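Transcriptional regulator (Rhodococcus sp., PDB 2O0Y) probably acts as a DNA-binding transcription regulator of the IclR family, joining a helix-turn-helix domain to a C-terminal domain of the GAF clan. Local coordinates at residues B[101-106]-B[126-131]; B[150-155]-B[195-200]; B[210-215]-B[249-254]; B[30-35]-B[42-47]. One frame throughout, in Å; residues are numbered along the deposited sequence.

Contact 1. Residues B[101-106]-B[126-131]; sequences DIMRQL and VVAQCE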
# COMPACT_ATOMS: atom_id res chain seq x y z
N ASP B 101 17.42 7.53 -17.98
CA ASP B 101 18.49 7.73 -18.99
C ASP B 101 19.34 6.47 -19.19
O ASP B 101 19.61 6.06 -20.33
CB ASP B 101 19.44 8.88 -18.62
CG ASP B 101 18.76 10.22 -18.61
OD1 ASP B 101 17.67 10.34 -19.19
OD2 ASP B 101 19.33 11.16 -17.99
N ILE B 102 19.76 5.83 -18.11
CA ILE B 102 20.60 4.61 -18.25
C ILE B 102 19.81 3.51 -18.96
O ILE B 102 20.35 2.82 -19.80
CB ILE B 102 21.13 4.11 -16.87
CG1 ILE B 102 22.20 5.05 -16.31
CG2 ILE B 102 21.67 2.69 -16.97
CD1 ILE B 102 22.39 4.91 -14.76
N MSE B 103 18.54 3.34 -18.63
CA MSE B 103 17.71 2.29 -19.24
C MSE B 103 17.51 2.60 -20.72
O MSE B 103 17.49 1.71 -21.58
CB MSE B 103 16.36 2.25 -18.52
CG MSE B 103 16.42 1.84 -17.08
SE MSE B 103 14.62 1.94 -16.23
CE MSE B 103 13.55 0.74 -17.37
N ARG B 104 17.31 3.87 -21.01
CA ARG B 104 17.12 4.30 -22.40
C ARG B 104 18.37 4.01 -23.21
O ARG B 104 18.30 3.41 -24.31
CB ARG B 104 16.73 5.80 -22.46
CG ARG B 104 16.17 6.19 -23.79
CD ARG B 104 16.04 7.71 -23.93
NE ARG B 104 15.07 8.19 -22.91
CZ ARG B 104 15.37 8.94 -21.85
NH1 ARG B 104 14.38 9.29 -21.03
NH2 ARG B 104 16.62 9.36 -21.62
N GLN B 105 19.54 4.34 -22.66
CA GLN B 105 20.77 4.06 -23.38
C GLN B 105 21.01 2.55 -23.57
O GLN B 105 21.45 2.08 -24.63
CB GLN B 105 21.96 4.76 -22.71
CG GLN B 105 23.27 4.66 -23.50
CD GLN B 105 23.18 5.37 -24.84
OE1 GLN B 105 22.66 6.48 -24.92
NE2 GLN B 105 23.69 4.72 -25.90
N LEU B 106 20.72 1.77 -22.56
CA LEU B 106 20.79 0.29 -22.63
C LEU B 106 19.90 -0.20 -23.76
O LEU B 106 20.29 -1.09 -24.52
CB LEU B 106 20.30 -0.33 -21.29
CG LEU B 106 20.38 -1.86 -21.26
CD1 LEU B 106 21.82 -2.34 -21.69
CD2 LEU B 106 19.94 -2.39 -19.89
N VAL B 126 6.11 -4.95 -14.24
CA VAL B 126 6.98 -3.94 -14.87
C VAL B 126 6.53 -2.60 -14.38
O VAL B 126 5.34 -2.22 -14.46
CB VAL B 126 6.92 -4.00 -16.44
CG1 VAL B 126 7.72 -2.93 -17.04
CG2 VAL B 126 7.44 -5.35 -16.92
N VAL B 127 7.47 -1.88 -13.76
CA VAL B 127 7.11 -0.58 -13.20
C VAL B 127 7.80 0.58 -13.90
O VAL B 127 7.49 1.75 -13.67
CB VAL B 127 7.40 -0.55 -11.69
CG1 VAL B 127 6.41 -1.53 -10.94
CG2 VAL B 127 8.91 -0.80 -11.39
N ALA B 128 8.79 0.26 -14.74
CA ALA B 128 9.28 1.22 -15.72
C ALA B 128 9.85 0.48 -16.92
O ALA B 128 10.27 -0.67 -16.77
CB ALA B 128 10.39 2.15 -15.10
N GLN B 129 9.83 1.12 -18.10
CA GLN B 129 10.15 0.41 -19.35
C GLN B 129 10.73 1.35 -20.39
O GLN B 129 10.24 2.47 -20.51
CB GLN B 129 8.84 -0.17 -19.91
CG GLN B 129 8.96 -1.04 -21.17
CD GLN B 129 7.63 -1.68 -21.53
OE1 GLN B 129 6.72 -0.99 -22.01
NE2 GLN B 129 7.48 -3.01 -21.26
N CYS B 130 11.74 0.91 -21.13
CA CYS B 130 12.22 1.67 -22.28
C CYS B 130 12.18 0.75 -23.48
O CYS B 130 12.97 -0.20 -23.57
CB CYS B 130 13.66 2.14 -22.05
SG CYS B 130 13.71 3.46 -20.78
N GLU B 131 11.24 0.99 -24.39
CA GLU B 131 11.09 0.10 -25.53
C GLU B 131 12.15 0.41 -26.57
O GLU B 131 12.54 1.57 -26.75
CB GLU B 131 9.74 0.29 -26.16
CG GLU B 131 8.58 -0.37 -25.36
CD GLU B 131 7.28 -0.12 -26.10
OE1 GLU B 131 7.14 -0.62 -27.23
OE2 GLU B 131 6.43 0.64 -25.61
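Met103, deposited as selenomethionine, and Cys130 meet where helix segment 101-106 leans on strand segment 126-130, their short axes approaching to 8.1 Å at an angle of 40°. Here the packing is close. Met103 runs extended from CA to SE and then bends at its last torsion (chi3 58°), which brings CE onto the strand backbone. CE lies 3.6 Å from Ala128 O and 4.1 Å from Ala128 CB, and it also borders Gln129 N. At the other end of the same side chain, Met103 CB rests 3.7 Å from Cys130 SG. That sulphur touches two successive helix residues, lying also 3.6 Å from Arg104 N, while Cys130 CB sits by Met103 O. A classic beta bulge at Val127 and Ala128, opposite Leu116 of the neighbouring strand, lies where Met103 CE reaches the strand.

The contact is looser toward solvent. Arg104 brings CB to within 4.2 Å of Cys130 SG, but its long exposed chain serves its own helix: NH2 donates to Asp101 OD1 at 2.8 Å, in the guanidinium plane, meeting the carboxylate on its anti side and 27° out of its plane. Gln129 starts away from the helix, and its NE2 is held within the fold by Asn115 OD1 and Ile140 O.

Helix 97-110 thus lies against the six-stranded sheet of the C-terminal domain. Carbon and sulphur of Met103 and Cys130 rest largely on each other and on the backbone of the opposite segment, and the Arg104 charge is paired inside the helix, so the two segments are held together by fit of shape; a weak hydrogen bond between Cys130 O and Ser107, farther along the helix, adds a polar tie.

Contact 2. Residues B[150-155]-B[195-200]; sequences AGAAGK and QLVHGE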
# COMPACT_ATOMS: atom_id res chain seq x y z
N ALA B 150 8.02 -18.32 -14.66
CA ALA B 150 8.57 -18.33 -16.01
C ALA B 150 9.39 -17.05 -16.30
O ALA B 150 8.92 -15.96 -16.01
CB ALA B 150 7.43 -18.45 -17.05
N GLY B 151 10.58 -17.20 -16.86
CA GLY B 151 11.39 -16.08 -17.37
C GLY B 151 12.49 -15.65 -16.41
O GLY B 151 12.54 -16.07 -15.24
N ALA B 152 13.40 -14.80 -16.91
CA ALA B 152 14.62 -14.42 -16.22
C ALA B 152 14.35 -13.51 -15.03
O ALA B 152 14.92 -13.71 -13.97
CB ALA B 152 15.57 -13.70 -17.18
N ALA B 153 13.50 -12.49 -15.21
CA ALA B 153 13.19 -11.54 -14.15
C ALA B 153 12.64 -12.26 -12.92
O ALA B 153 13.06 -11.97 -11.80
CB ALA B 153 12.21 -10.50 -14.62
N GLY B 154 11.71 -13.20 -13.12
CA GLY B 154 11.11 -13.90 -11.98
C GLY B 154 12.16 -14.57 -11.08
O GLY B 154 12.09 -14.49 -9.86
N LYS B 155 13.11 -15.29 -11.69
CA LYS B 155 14.17 -15.94 -10.91
C LYS B 155 15.15 -14.95 -10.25
O LYS B 155 15.75 -15.27 -9.24
CB LYS B 155 14.91 -16.96 -11.78
CG LYS B 155 14.07 -18.24 -11.98
CD LYS B 155 14.71 -19.22 -13.00
CE LYS B 155 14.07 -19.12 -14.40
NZ LYS B 155 12.69 -19.76 -14.50
N GLN B 195 20.45 -13.90 -14.91
CA GLN B 195 19.67 -14.98 -15.52
C GLN B 195 19.53 -14.73 -17.01
O GLN B 195 19.18 -13.65 -17.42
CB GLN B 195 18.26 -15.01 -14.90
CG GLN B 195 18.22 -15.57 -13.47
CD GLN B 195 18.26 -17.05 -13.43
OE1 GLN B 195 18.19 -17.67 -14.47
NE2 GLN B 195 18.36 -17.63 -12.23
N LEU B 196 19.78 -15.76 -17.82
CA LEU B 196 19.60 -15.67 -19.27
C LEU B 196 18.83 -16.93 -19.66
O LEU B 196 19.36 -18.02 -19.51
CB LEU B 196 20.97 -15.59 -19.97
CG LEU B 196 20.98 -15.82 -21.48
CD1 LEU B 196 20.27 -14.69 -22.19
CD2 LEU B 196 22.42 -15.85 -21.91
N VAL B 197 17.58 -16.77 -20.09
CA VAL B 197 16.69 -17.91 -20.33
C VAL B 197 16.05 -17.76 -21.71
O VAL B 197 15.88 -16.63 -22.21
CB VAL B 197 15.55 -17.95 -19.27
CG1 VAL B 197 16.11 -17.92 -17.84
CG2 VAL B 197 14.64 -16.80 -19.45
N HIS B 198 15.66 -18.89 -22.31
CA HIS B 198 15.04 -18.89 -23.66
C HIS B 198 13.73 -19.69 -23.67
O HIS B 198 13.71 -20.82 -23.24
CB HIS B 198 15.99 -19.53 -24.66
CG HIS B 198 17.39 -18.99 -24.61
ND1 HIS B 198 17.76 -17.82 -25.24
CD2 HIS B 198 18.51 -19.49 -24.04
CE1 HIS B 198 19.05 -17.61 -25.04
NE2 HIS B 198 19.53 -18.62 -24.32
N GLY B 199 12.65 -19.10 -24.16
CA GLY B 199 11.44 -19.88 -24.43
C GLY B 199 10.71 -20.35 -23.18
O GLY B 199 9.93 -21.29 -23.22
N GLU B 200 10.93 -19.66 -22.06
CA GLU B 200 10.22 -20.01 -20.85
C GLU B 200 8.85 -19.38 -20.82
O GLU B 200 7.87 -20.08 -20.61
CB GLU B 200 11.01 -19.63 -19.60
CG GLU B 200 12.10 -20.62 -19.30
CD GLU B 200 12.73 -20.40 -17.93
OE1 GLU B 200 12.22 -19.58 -17.14
OE2 GLU B 200 13.76 -21.04 -17.65
O HOH W 1 18.24 -16.05 -9.83
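Glu200 OE1 is gripped by two donors from segment 150-155. Gly151 N reaches its anti lone pair at 2.9 Å in a fairly straight bond (160°), and Lys155 NZ closes a salt bridge on the syn side at 2.7 Å, 20° out of the carboxylate plane. Lysine and glutamate meet tip to tip, the glutamate extended beyond CG and the lysine bent twice near its end. Gly151 is the N-cap of helix 152-157, so the carboxylate sits at a helix start, where the peptide dipoles would probably favour its negative charge. The cap backbone itself requires a glycine, since a CB there would jam against the carbonyl O of Ala150. An alanine in place of Glu200 would probably leave Lys155 NZ without its countercharge close to the like-charged Lys185, and Gly151 N without its acceptor.

Beyond this polar grip the contact is packed. Val197 CG2 comes 3.5 Å from Ala152 N, and Ala152 CB lies 3.6 Å from Gln195 O. Gln195 crosses Lys155 at about a right angle, its NE2 3.5 Å from Lys155 CB; the bend at its second torsion (chi2 -80°) carries CD toward that methylene. NE2 is well satisfied, donating to Lys185 O and to a water that in turn donates to Lys155 O.

Helix 152-157 thereby rests against 195-198, the outermost strand at this end of the six-stranded sheet. Ser209 of the adjoining strand 205-213 touches Ala152, while Leu182 and Val186 of helix 178-192 pack on Lys155.

Contact 3. Residues B[210-215]-B[249-254]; sequences FPLVDS and EEISAI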
# COMPACT_ATOMS: atom_id res chain seq x y z
N PHE B 210 19.32 -8.78 -14.61
CA PHE B 210 20.34 -8.56 -13.57
C PHE B 210 19.61 -8.03 -12.33
O PHE B 210 18.64 -7.29 -12.46
CB PHE B 210 21.38 -7.50 -14.03
CG PHE B 210 22.54 -8.08 -14.79
CD1 PHE B 210 22.39 -8.44 -16.12
CD2 PHE B 210 23.76 -8.30 -14.17
CE1 PHE B 210 23.46 -9.02 -16.85
CE2 PHE B 210 24.82 -8.86 -14.90
CZ PHE B 210 24.66 -9.21 -16.22
N PRO B 211 20.13 -8.34 -11.11
CA PRO B 211 19.53 -7.78 -9.93
C PRO B 211 19.86 -6.29 -9.80
O PRO B 211 20.98 -5.87 -10.09
CB PRO B 211 20.21 -8.55 -8.77
CG PRO B 211 21.47 -9.08 -9.30
CD PRO B 211 21.29 -9.21 -10.80
N LEU B 212 18.88 -5.53 -9.32
CA LEU B 212 19.15 -4.19 -8.81
C LEU B 212 18.98 -4.28 -7.29
O LEU B 212 18.03 -4.90 -6.83
CB LEU B 212 18.11 -3.21 -9.38
CG LEU B 212 18.18 -3.16 -10.92
CD1 LEU B 212 17.00 -2.26 -11.38
CD2 LEU B 212 19.53 -2.57 -11.33
N VAL B 213 19.90 -3.66 -6.54
CA VAL B 213 19.93 -3.82 -5.06
C VAL B 213 19.81 -2.48 -4.33
O VAL B 213 20.11 -1.40 -4.91
CB VAL B 213 21.21 -4.56 -4.62
CG1 VAL B 213 21.27 -5.99 -5.28
CG2 VAL B 213 22.44 -3.81 -5.07
N ASP B 214 19.34 -2.54 -3.07
CA ASP B 214 19.44 -1.38 -2.21
C ASP B 214 20.88 -1.19 -1.70
O ASP B 214 21.77 -1.96 -2.07
CB ASP B 214 18.44 -1.46 -1.05
CG ASP B 214 18.65 -2.65 -0.19
OD1 ASP B 214 19.76 -3.24 -0.24
OD2 ASP B 214 17.71 -2.99 0.54
N SER B 215 21.12 -0.15 -0.92
CA SER B 215 22.44 0.04 -0.33
C SER B 215 23.00 -1.21 0.40
O SER B 215 24.21 -1.43 0.37
CB SER B 215 22.42 1.20 0.66
OG SER B 215 22.30 2.42 -0.08
N GLU B 249 24.75 -1.97 -12.40
CA GLU B 249 25.71 -1.49 -11.42
C GLU B 249 25.47 0.01 -11.21
O GLU B 249 25.41 0.47 -10.07
CB GLU B 249 27.13 -1.74 -11.91
CG GLU B 249 27.52 -3.23 -11.90
CD GLU B 249 28.95 -3.55 -12.40
OE1 GLU B 249 29.65 -2.63 -12.90
OE2 GLU B 249 29.35 -4.75 -12.30
N GLU B 250 25.36 0.76 -12.31
CA GLU B 250 25.15 2.22 -12.28
C GLU B 250 23.83 2.60 -11.61
O GLU B 250 23.79 3.53 -10.84
CB GLU B 250 25.18 2.78 -13.69
CG GLU B 250 26.60 2.74 -14.32
CD GLU B 250 26.60 2.86 -15.83
OE1 GLU B 250 25.65 3.42 -16.39
OE2 GLU B 250 27.57 2.39 -16.47
N ILE B 251 22.75 1.89 -11.94
CA ILE B 251 21.42 2.13 -11.34
C ILE B 251 21.41 1.81 -9.83
O ILE B 251 20.86 2.56 -9.01
CB ILE B 251 20.32 1.30 -12.12
CG1 ILE B 251 20.09 1.90 -13.52
CG2 ILE B 251 19.03 1.28 -11.36
CD1 ILE B 251 19.33 0.91 -14.45
N SER B 252 22.04 0.70 -9.44
CA SER B 252 22.13 0.37 -8.04
C SER B 252 22.98 1.44 -7.32
O SER B 252 22.66 1.82 -6.20
CB SER B 252 22.71 -1.02 -7.81
OG SER B 252 21.79 -2.03 -8.20
N ALA B 253 24.03 1.93 -7.98
CA ALA B 253 24.83 3.03 -7.36
C ALA B 253 24.01 4.28 -7.09
O ALA B 253 24.17 4.89 -6.04
CB ALA B 253 26.08 3.36 -8.17
N ILE B 254 23.17 4.67 -8.05
CA ILE B 254 22.28 5.84 -7.93
C ILE B 254 21.21 5.57 -6.87
O ILE B 254 20.94 6.42 -6.01
CB ILE B 254 21.60 6.14 -9.31
CG1 ILE B 254 22.62 6.75 -10.27
CG2 ILE B 254 20.42 7.12 -9.19
CD1 ILE B 254 22.23 6.63 -11.73
O HOH W 2 23.02 -4.07 -9.23
O HOH W 3 21.65 0.59 -4.28
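Ser252 is the residue of helix segment 249-254 that reaches farthest into strand segment 210-213. Its CB starts the contact, 3.9 Å from Val213 CG2 and as close to Val213 O. At the tip, OG stands anti to the carbonyl carbon (chi1 -71°) and accepts from Val213 N at 3.0 Å in an almost straight bond (168°). The same oxygen lies 3.5 Å from Leu212 CA and shares a hydrogen bond with a water that donates to Pro211 O; a weak bond to Ala248 O ties it to its own helix. An alanine here would probably leave Val213 N without its acceptor and that water without one of its anchors. A second water donates to both Val213 O and Ser252 O, so the two backbones are bridged beside the direct bond as well.

Deeper in, the packing turns apolar. Leu212 CD2 meets Ile251 CG2 at 3.9 Å, the side chains crossing obliquely, and both residues also touch Leu223 of strand 219-228 and Leu256.

Strand and helix segments run nearly parallel, 13° apart, with their axes 7.4 Å from each other at the closest. The last helix of the domain, 237-254, lies beside helix 97-110 and rests on the antiparallel sheet, the layered alpha/beta arrangement expected of an IclR C-terminal domain of the GAF clan.

Contact 4. Residues B[30-35]-B[42-47]; sequences ELFDAA and KELVEG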
# COMPACT_ATOMS: atom_id res chain seq x y z
N GLU B 30 10.19 11.59 11.44
CA GLU B 30 11.51 11.12 10.96
C GLU B 30 12.12 10.01 11.77
O GLU B 30 13.04 9.31 11.31
CB GLU B 30 12.48 12.31 10.95
CG GLU B 30 12.10 13.35 9.92
CD GLU B 30 12.59 13.02 8.54
OE1 GLU B 30 13.29 11.97 8.37
OE2 GLU B 30 12.28 13.79 7.61
N LEU B 31 11.64 9.79 13.00
CA LEU B 31 12.24 8.71 13.81
C LEU B 31 11.65 7.34 13.40
O LEU B 31 12.12 6.31 13.81
CB LEU B 31 11.91 8.94 15.32
CG LEU B 31 12.68 10.11 15.94
CD1 LEU B 31 12.10 10.40 17.36
CD2 LEU B 31 14.15 9.74 15.98
N PHE B 32 10.58 7.32 12.63
CA PHE B 32 10.03 6.06 12.10
C PHE B 32 10.70 5.70 10.81
O PHE B 32 10.69 6.49 9.82
CB PHE B 32 8.50 6.17 11.87
CG PHE B 32 7.73 6.43 13.17
CD1 PHE B 32 7.70 7.69 13.72
CD2 PHE B 32 7.09 5.37 13.86
CE1 PHE B 32 7.04 7.95 14.93
CE2 PHE B 32 6.42 5.60 15.08
CZ PHE B 32 6.38 6.86 15.64
N ASP B 33 11.26 4.49 10.76
CA ASP B 33 11.85 4.06 9.51
C ASP B 33 11.79 2.56 9.41
O ASP B 33 11.29 1.92 10.31
CB ASP B 33 13.28 4.60 9.35
CG ASP B 33 14.17 4.30 10.55
OD1 ASP B 33 13.98 3.24 11.18
OD2 ASP B 33 15.09 5.11 10.83
N ALA B 34 12.38 2.01 8.36
CA ALA B 34 12.19 0.60 8.09
C ALA B 34 12.72 -0.25 9.23
O ALA B 34 12.11 -1.25 9.58
CB ALA B 34 12.81 0.22 6.75
N ALA B 35 13.83 0.16 9.84
CA ALA B 35 14.45 -0.56 10.95
C ALA B 35 13.76 -0.33 12.29
O ALA B 35 13.97 -1.11 13.23
CB ALA B 35 15.92 -0.22 11.05
N LYS B 42 9.20 7.09 25.11
CA LYS B 42 10.59 7.33 25.56
C LYS B 42 11.53 7.47 24.39
O LYS B 42 12.42 8.34 24.40
CB LYS B 42 11.07 6.20 26.49
CG LYS B 42 12.40 6.50 27.29
CD LYS B 42 12.59 5.44 28.37
CE LYS B 42 13.81 5.68 29.21
NZ LYS B 42 15.02 5.57 28.34
N GLU B 43 11.36 6.63 23.37
CA GLU B 43 12.17 6.79 22.18
C GLU B 43 11.91 8.15 21.48
O GLU B 43 12.84 8.76 20.95
CB GLU B 43 11.91 5.66 21.19
CG GLU B 43 12.49 4.32 21.64
CD GLU B 43 12.25 3.23 20.62
OE1 GLU B 43 11.10 2.80 20.51
OE2 GLU B 43 13.22 2.82 19.92
N LEU B 44 10.65 8.59 21.41
CA LEU B 44 10.33 9.86 20.73
C LEU B 44 10.91 11.03 21.48
O LEU B 44 11.48 11.97 20.87
CB LEU B 44 8.83 10.02 20.54
CG LEU B 44 8.25 8.89 19.65
CD1 LEU B 44 6.73 9.04 19.65
CD2 LEU B 44 8.79 8.88 18.19
N VAL B 45 10.89 10.96 22.81
CA VAL B 45 11.56 12.00 23.64
C VAL B 45 13.06 11.98 23.48
O VAL B 45 13.68 13.04 23.25
CB VAL B 45 11.20 11.84 25.14
CG1 VAL B 45 12.03 12.80 26.04
CG2 VAL B 45 9.73 12.10 25.29
N GLU B 46 13.66 10.80 23.59
CA GLU B 46 15.13 10.66 23.43
C GLU B 46 15.64 11.09 22.04
O GLU B 46 16.70 11.72 21.91
CB GLU B 46 15.52 9.22 23.66
CG GLU B 46 15.51 8.91 25.17
CD GLU B 46 15.80 7.47 25.50
OE1 GLU B 46 15.78 6.58 24.60
OE2 GLU B 46 16.02 7.26 26.70
N GLY B 47 14.87 10.75 21.01
CA GLY B 47 15.28 10.99 19.64
C GLY B 47 15.12 12.46 19.25
O GLY B 47 15.87 12.99 18.44
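Phe32 CE1 and CZ meet Leu44 CD2 inside the N-terminal helix-turn-helix domain, the methyl approaching the ring obliquely, 3.8 Å from CE1 and 4.0 Å from CZ. The two side chains cross at about a right angle. Phe32 also meets Leu88 of the second subunit, so this buried residue belongs both to its own domain and to the dimer interface. Another flat group, the carboxylate of Glu46, takes Lys42 NZ at its OE2 on the syn side, 2.6 Å away and 35° out of plane, in a salt bridge on the outer side of the helix.

Segment 30-35 is the link that leaves helix 18-29, and segment 42-47 lies on helix 41-48, which is followed by helix 52-64. Leu44 joins these parts. Its CD2 touches both Phe32 and Leu31, whose CD1 is 3.7 Å away, and Val55 and Val59 of helix 52-64 close on the same leucine. The second torsion of Leu31 (chi2 170°) sets CD1 anti to CA, an extended branch that also borders Leu44 CA and Glu43 O.

Two backbone carbonyls of the link are held by arginines: Leu31 O accepts from Arg39 NE, and Phe32 O from Arg84 of the second subunit, which fastens the link to the partner chain.

Leu31 ends the contact at the helix turn of Gly47. Its CD1 and CD2 each lie 4.0 Å from Gly47 CA, a fit that depends on the missing side chain, since a CB on Gly47 would stand only 2.7 Å from Leu31 CD1.

Overall arrangement
Contact 4 comes first along the chain, in the helix-turn-helix domain; contacts 1, 2 and 3 follow in that order within the C-terminal domain. These three share one six-stranded antiparallel sheet. Contacts 1 and 3 are neighbours, with centres 14 Å apart, because helices 97-110 and 237-254 pack together through Ile102 against Ile251 and Ile254. Contact 2 lies at the outermost strand, 195-198, next to strand 205-213 of contact 3, their centres 20 Å apart. The centre of contact 4 is about 28 Å from that of contact 3 and 42 Å from that of contact 2, consistent with separate modules for DNA binding and, probably, for effector sensing.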